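PDB 7D9E: gamma-glutamyltransferase 1 Threonine peptidase. MEROPS family T03 from Pseudomonas nitroreducens, which transfers gamma-glutamyl groups to acceptors such as amino acids and hydrolyses gamma-glutamyl compounds, as a two-chain threonine-nucleophile enzyme of the N-terminal nucleophile hydrolase superfamily. Local coordinates for the interface of chains A and B. Residues are numbered along the deposited sequence; one frame, centred on the assembly and turned at random. Chains: chain A, Gamma-glutamyltransferase 1 Threonine peptidase. MEROPS family T03; chain B, Gamma-glutamyltransferase 1 Threonine peptidase. MEROPS family T03.

Contact 1: the interface of chains A and B. Residues chain A 121-122, 182-183, 229, 233; chain B 28-29.
A loop of chain B carrying B:Val28 and B:Val29, between strand 13-19 and the 3-10 helix 40-43, enters a groove in chain A formed by the C-terminal end of helix 221-233, the start of the 3-10 helix 122-124 and the loop before helix 184-188. At one wall, the amide of A:Asn183 reads the backbone of B:Val29 as a neighbouring strand would. The N-H of B:Val29 meets A:Asn183 OD1 at 2.8 Å, almost straight and in the carbonyl plane on a lone pair. A:Asn183 ND2 returns an equally straight bond of 2.8 Å to B:Val29 O, within its own amide plane though tilted from the plane of the B:Val29 carbonyl. CG of A:Asn183 lies between the backbone N and carbonyl carbon (chi1 64°), which swings the amide toward the loop, and chi2 of -10° turns OD1 to the N-H. The paired bonds should hold the amide against rotation.

B:Val28 is wedged deeper, its two methyls serving different walls. CG2 packs 3.5 Å from A:Gly121 CA, while CG1, anti to the backbone N at chi1 179°, points toward the helix. There it lies 3.8 Å from A:Gln229 CG, glutamine stem and valine passing alongside with opposite headings, and 3.4 Å from A:Asp233 OD2, a carboxylate oxygen. A bond within chain A steadies this wall: A:Gln229 NE2 donates to A:Asp233 OD2 at 2.7 Å, arriving from above the carboxylate plane.

Contact 2: the interface of chains A and B. Residues chain A 297, 300-301, 304; chain B 124, 134, 142, 150, 155.
The phenol ring of B:Tyr155 has the CD1 methyl of B:Ile134 on one face, 3.4 Å above its plane and displaced toward the rim, and the imidazole of A:His301 at its edge. Seen from the imidazole, B:Tyr155 CZ likewise lies at the edge, in the ring plane, and the tyrosine and histidine side chains run nearly perpendicular to each other. A:His301 ND1 and the phenolic OH of B:Tyr155 are hydrogen bonded at 2.6 Å, somewhat bent at 149°; which group donates cannot be told from the heavy atoms.

Next to this polar pair, A:Ile300 pushes into an apolar surface of chain B. Its CG2 methyl, anti to the backbone N because CG1 takes chi1 -73°, touches B:Val124 CG2 at 3.8 Å. The same methyl meets B:Leu150 CD1 and B:Ile134 CD1, so three side chains converge on it. The other branch ends at CD1, 3.9 Å from B:Leu142 CD2, the two side chains pointing opposite ways as they pass. One turn along the helix, A:Ser304 folds its OG back onto A:Ile300 O at 2.8 Å and turns CB toward the phenol oxygen of B:Tyr155.

B:Leu150 CD2 also covers the helix start, 3.6 Å from A:Ala297 O. Helix 297-317 of chain A is thus laid against strand 133-136, helix 144-153 and adjoining loops of chain B; the centre of the contact lies about 24 Å from B:Thr1, the nucleophile.

Contact 3: the interface of chains A and B. Residues chain A 75-76, 94-95; chain B 19, 38, 40.
The carbonyl oxygen of A:Gly75 is gripped twice by B:Asn38. The side-chain amide ND2 donates to A:Gly75 O at 2.9 Å, nearly straight and in the carbonyl plane, whereas the backbone N donates at 3.1 Å from above that plane. With chi1 at 68°, the side chain of B:Asn38 folds back over its own main chain, so that ND2 and N converge on one acceptor. The far end of the amide is occupied too: B:Asn38 OD1 takes the N-H of B:Glu40 at 2.8 Å on a lone pair, so the one side-chain amide ties the A:Gly75 loop to the start of the 3-10 helix 40-43.

This helix start belongs to the substrate pocket. B:Glu40 and B:Thr19 belong to the site for L-glutamate, which here holds the glutamine analogue DON, and A:Arg94 is probably the family arginine that recognises the substrate alpha-carboxylate. A:Glu95 enters at about a right angle to B:Glu40. A:Glu95 OE2 and B:Glu40 OE1 are modelled 2.5 Å apart, a very short and doubtful approach that could be a hydrogen bond only if one carboxylate carries a proton. A:Arg94 NH1 makes a salt bridge of 3.2 Å with B:Glu40 OE2; the planes of guanidinium and carboxylate are 37° apart, and B:Glu40 CG lies 3.4 Å above one face of the A:Arg94 guanidinium, toward its rim.

Contact 1: the interface of chains A and B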
loop_
_atom_site.group_PDB
_atom_site.type_symbol
_atom_site.label_atom_id
_atom_site.label_comp_id
_atom_site.label_asym_id
_atom_site.label_seq_id
_atom_site.Cartn_x
_atom_site.Cartn_y
_atom_site.Cartn_z
ATOM N N GLY A 121 17.941 -8.492 5.326
ATOM C CA GLY A 121 18.702 -8.391 6.557
ATOM C C GLY A 121 18.319 -7.172 7.382
ATOM O O GLY A 121 17.465 -6.361 7.016
ATOM N N ALA A 122 18.989 -7.045 8.533
ATOM C CA ALA A 122 18.461 -6.148 9.556
ATOM C C ALA A 122 18.653 -4.678 9.198
ATOM O O ALA A 122 17.861 -3.833 9.629
ATOM C CB ALA A 122 19.080 -6.440 10.921
ATOM N N THR A 182 19.484 -14.868 6.327
ATOM C CA THR A 182 18.658 -14.494 7.472
ATOM C C THR A 182 18.124 -15.762 8.133
ATOM O O THR A 182 18.391 -16.882 7.682
ATOM C CB THR A 182 17.443 -13.640 7.069
ATOM O OG1 THR A 182 16.498 -14.476 6.380
ATOM C CG2 THR A 182 17.852 -12.513 6.160
ATOM N N ASN A 183 17.336 -15.585 9.195
ATOM C CA ASN A 183 16.723 -16.687 9.930
ATOM C C ASN A 183 15.325 -17.026 9.446
ATOM O O ASN A 183 14.596 -17.748 10.140
ATOM C CB ASN A 183 16.734 -16.379 11.428
ATOM C CG ASN A 183 15.887 -15.176 11.785
ATOM O OD1 ASN A 183 15.417 -14.449 10.909
ATOM N ND2 ASN A 183 15.720 -14.944 13.072
ATOM N N GLN A 229 17.692 -8.786 18.526
ATOM C CA GLN A 229 17.888 -9.262 17.165
ATOM C C GLN A 229 18.740 -8.283 16.369
ATOM O O GLN A 229 19.570 -8.696 15.556
ATOM C CB GLN A 229 16.538 -9.465 16.497
ATOM C CG GLN A 229 16.622 -10.144 15.153
ATOM C CD GLN A 229 16.946 -11.602 15.295
ATOM O OE1 GLN A 229 16.478 -12.267 16.226
ATOM N NE2 GLN A 229 17.784 -12.106 14.406
ATOM N N ASP A 233 22.262 -9.217 14.558
ATOM C CA ASP A 233 22.324 -9.148 13.106
ATOM C C ASP A 233 22.987 -7.874 12.583
ATOM O O ASP A 233 22.982 -7.647 11.368
ATOM C CB ASP A 233 20.920 -9.241 12.509
ATOM C CG ASP A 233 20.327 -10.627 12.613
ATOM O OD1 ASP A 233 21.074 -11.582 12.914
ATOM O OD2 ASP A 233 19.100 -10.759 12.419
ATOM N N VAL B 28 14.185 -11.105 8.207
ATOM C CA VAL B 28 14.632 -11.221 9.587
ATOM C C VAL B 28 13.420 -11.398 10.489
ATOM O O VAL B 28 12.534 -10.536 10.531
ATOM C CB VAL B 28 15.420 -9.968 9.986
ATOM C CG1 VAL B 28 15.879 -10.062 11.433
ATOM C CG2 VAL B 28 16.610 -9.772 9.056
ATOM N N VAL B 29 13.410 -12.481 11.246
ATOM C CA VAL B 29 12.419 -12.727 12.281
ATOM C C VAL B 29 13.019 -12.370 13.630
ATOM O O VAL B 29 14.161 -12.730 13.929
ATOM C CB VAL B 29 11.959 -14.193 12.282
ATOM C CG1 VAL B 29 10.847 -14.388 13.302
ATOM C CG2 VAL B 29 11.508 -14.574 10.891
#

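Contact 2: the interface of chains A and B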
loop_
_atom_site.group_PDB
_atom_site.type_symbol
_atom_site.label_atom_id
_atom_site.label_comp_id
_atom_site.label_asym_id
_atom_site.label_seq_id
_atom_site.Cartn_x
_atom_site.Cartn_y
_atom_site.Cartn_z
ATOM N N ALA A 297 -5.798 0.203 -27.457
ATOM C CA ALA A 297 -4.462 0.773 -27.544
ATOM C C ALA A 297 -4.490 2.273 -27.270
ATOM O O ALA A 297 -3.646 2.792 -26.534
ATOM C CB ALA A 297 -3.848 0.486 -28.915
ATOM N N ILE A 300 -4.868 2.955 -23.488
ATOM C CA ILE A 300 -3.661 2.659 -22.733
ATOM C C ILE A 300 -2.571 3.665 -23.043
ATOM O O ILE A 300 -1.816 4.087 -22.138
ATOM C CB ILE A 300 -3.219 1.207 -23.011
ATOM C CG1 ILE A 300 -4.169 0.231 -22.311
ATOM C CG2 ILE A 300 -1.771 0.980 -22.554
ATOM C CD1 ILE A 300 -4.049 -1.213 -22.754
ATOM N N HIS A 301 -2.490 4.092 -24.304
ATOM C CA HIS A 301 -1.519 5.114 -24.664
ATOM C C HIS A 301 -1.809 6.417 -23.930
ATOM O O HIS A 301 -0.898 7.061 -23.404
ATOM C CB HIS A 301 -1.537 5.345 -26.173
ATOM C CG HIS A 301 -0.815 6.582 -26.571
ATOM N ND1 HIS A 301 0.543 6.728 -26.391
ATOM C CD2 HIS A 301 -1.259 7.751 -27.086
ATOM C CE1 HIS A 301 0.907 7.929 -26.803
ATOM N NE2 HIS A 301 -0.167 8.566 -27.231
ATOM N N SER A 304 -0.746 6.198 -20.390
ATOM C CA SER A 304 0.709 6.221 -20.311
ATOM C C SER A 304 1.247 7.636 -20.462
ATOM O O SER A 304 2.199 8.015 -19.772
ATOM C CB SER A 304 1.315 5.301 -21.370
ATOM O OG SER A 304 0.856 3.955 -21.199
ATOM N N VAL B 124 -2.846 -2.182 -16.644
ATOM C CA VAL B 124 -1.468 -2.082 -17.121
ATOM C C VAL B 124 -0.833 -0.870 -16.456
ATOM O O VAL B 124 -1.507 -0.074 -15.807
ATOM C CB VAL B 124 -1.367 -1.987 -18.663
ATOM C CG1 VAL B 124 -1.961 -3.249 -19.299
ATOM C CG2 VAL B 124 -2.020 -0.734 -19.167
ATOM N N ILE B 134 5.543 -0.544 -20.936
ATOM C CA ILE B 134 4.256 -0.817 -20.314
ATOM C C ILE B 134 4.306 -2.206 -19.700
ATOM O O ILE B 134 4.627 -3.192 -20.382
ATOM C CB ILE B 134 3.099 -0.715 -21.324
ATOM C CG1 ILE B 134 3.023 0.688 -21.919
ATOM C CG2 ILE B 134 1.772 -1.054 -20.636
ATOM C CD1 ILE B 134 2.088 0.797 -23.118
ATOM N N LEU B 142 -1.205 -8.360 -21.975
ATOM C CA LEU B 142 -1.418 -7.657 -23.229
ATOM C C LEU B 142 -1.148 -8.602 -24.390
ATOM O O LEU B 142 -0.076 -9.211 -24.478
ATOM C CB LEU B 142 -0.493 -6.447 -23.311
ATOM C CG LEU B 142 -0.990 -5.228 -22.538
ATOM C CD1 LEU B 142 0.096 -4.155 -22.446
ATOM C CD2 LEU B 142 -2.250 -4.661 -23.149
ATOM N N LEU B 150 0.198 -1.095 -29.709
ATOM C CA LEU B 150 1.077 -0.408 -28.769
ATOM C C LEU B 150 2.535 -0.578 -29.176
ATOM O O LEU B 150 3.318 0.374 -29.115
ATOM C CB LEU B 150 0.861 -0.912 -27.350
ATOM C CG LEU B 150 -0.461 -0.551 -26.699
ATOM C CD1 LEU B 150 -0.666 -1.341 -25.427
ATOM C CD2 LEU B 150 -0.532 0.952 -26.429
ATOM N N TYR B 155 6.100 1.265 -27.987
ATOM C CA TYR B 155 6.184 0.785 -26.617
ATOM C C TYR B 155 6.845 -0.585 -26.537
ATOM O O TYR B 155 6.714 -1.422 -27.439
ATOM C CB TYR B 155 4.788 0.656 -26.012
ATOM C CG TYR B 155 4.113 1.966 -25.685
ATOM C CD1 TYR B 155 4.536 2.746 -24.617
ATOM C CD2 TYR B 155 3.033 2.418 -26.430
ATOM C CE1 TYR B 155 3.905 3.928 -24.315
ATOM C CE2 TYR B 155 2.399 3.592 -26.135
ATOM C CZ TYR B 155 2.840 4.352 -25.070
ATOM O OH TYR B 155 2.216 5.531 -24.744
#

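Contact 3: the interface of chains A and B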
loop_
_atom_site.group_PDB
_atom_site.type_symbol
_atom_site.label_atom_id
_atom_site.label_comp_id
_atom_site.label_asym_id
_atom_site.label_seq_id
_atom_site.Cartn_x
_atom_site.Cartn_y
_atom_site.Cartn_z
ATOM N N GLY A 75 5.604 -5.894 12.194
ATOM C CA GLY A 75 6.945 -5.394 11.995
ATOM C C GLY A 75 7.143 -4.420 10.857
ATOM O O GLY A 75 8.295 -4.134 10.508
ATOM N N GLY A 76 6.076 -3.892 10.278
ATOM C CA GLY A 76 6.143 -2.951 9.176
ATOM C C GLY A 76 5.383 -1.674 9.510
ATOM O O GLY A 76 5.447 -1.146 10.626
ATOM N N ARG A 94 3.635 4.953 8.934
ATOM C CA ARG A 94 4.764 4.564 8.112
ATOM C C ARG A 94 6.026 4.471 8.958
ATOM O O ARG A 94 6.214 5.220 9.920
ATOM C CB ARG A 94 4.941 5.653 7.042
ATOM C CG ARG A 94 6.055 5.493 6.010
ATOM C CD ARG A 94 5.878 4.336 5.119
ATOM N NE ARG A 94 6.590 4.525 3.838
ATOM C CZ ARG A 94 6.643 3.591 2.901
ATOM N NH1 ARG A 94 6.034 2.451 3.112
ATOM N NH2 ARG A 94 7.321 3.790 1.776
ATOM N N GLU A 95 6.882 3.522 8.603
ATOM C CA GLU A 95 8.143 3.409 9.321
ATOM C C GLU A 95 8.992 4.660 9.145
ATOM O O GLU A 95 8.868 5.405 8.175
ATOM C CB GLU A 95 8.930 2.231 8.767
ATOM C CG GLU A 95 8.259 0.894 8.929
ATOM C CD GLU A 95 7.582 0.444 7.644
ATOM O OE1 GLU A 95 6.868 1.275 7.035
ATOM O OE2 GLU A 95 7.797 -0.716 7.206
ATOM N N THR B 19 2.130 -2.937 5.117
ATOM C CA THR B 19 3.174 -3.619 4.370
ATOM C C THR B 19 4.427 -3.874 5.179
ATOM O O THR B 19 4.703 -3.195 6.172
ATOM C CB THR B 19 3.545 -2.783 3.114
ATOM O OG1 THR B 19 4.321 -3.572 2.204
ATOM C CG2 THR B 19 4.281 -1.500 3.452
ATOM N N ASN B 38 10.277 -5.403 8.436
ATOM C CA ASN B 38 10.163 -4.834 7.108
ATOM C C ASN B 38 11.521 -4.585 6.444
ATOM O O ASN B 38 12.582 -4.557 7.084
ATOM C CB ASN B 38 9.454 -3.482 7.201
ATOM C CG ASN B 38 10.304 -2.449 7.902
ATOM O OD1 ASN B 38 11.102 -1.761 7.263
ATOM N ND2 ASN B 38 10.158 -2.340 9.228
ATOM N N GLU B 40 11.535 -1.656 4.448
ATOM C CA GLU B 40 11.005 -0.421 3.879
ATOM C C GLU B 40 12.095 0.570 3.500
ATOM O O GLU B 40 11.825 1.496 2.724
ATOM C CB GLU B 40 10.054 0.238 4.869
ATOM C CG GLU B 40 8.816 0.817 4.264
ATOM C CD GLU B 40 7.827 -0.244 3.847
ATOM O OE1 GLU B 40 7.306 -0.985 4.729
ATOM O OE2 GLU B 40 7.522 -0.313 2.636
#

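All three contacts join the same two chains of one gamma-glutamyltransferase heterodimer and share no residues. Contacts 1 and 3 are neighbours, their C-alpha centres about 14 Å apart, and both use the chain B stretch that follows strand 13-19: its loop docks in contact 1, and its continuation into the 3-10 helix 40-43 reaches the substrate pocket in contact 3. Docking of that loop may therefore help to position the pocket wall. Contact 2 lies about 40 Å from contact 1 and 32 Å from contact 3, and its hydrophobic packing probably serves subunit cohesion rather than substrate recognition.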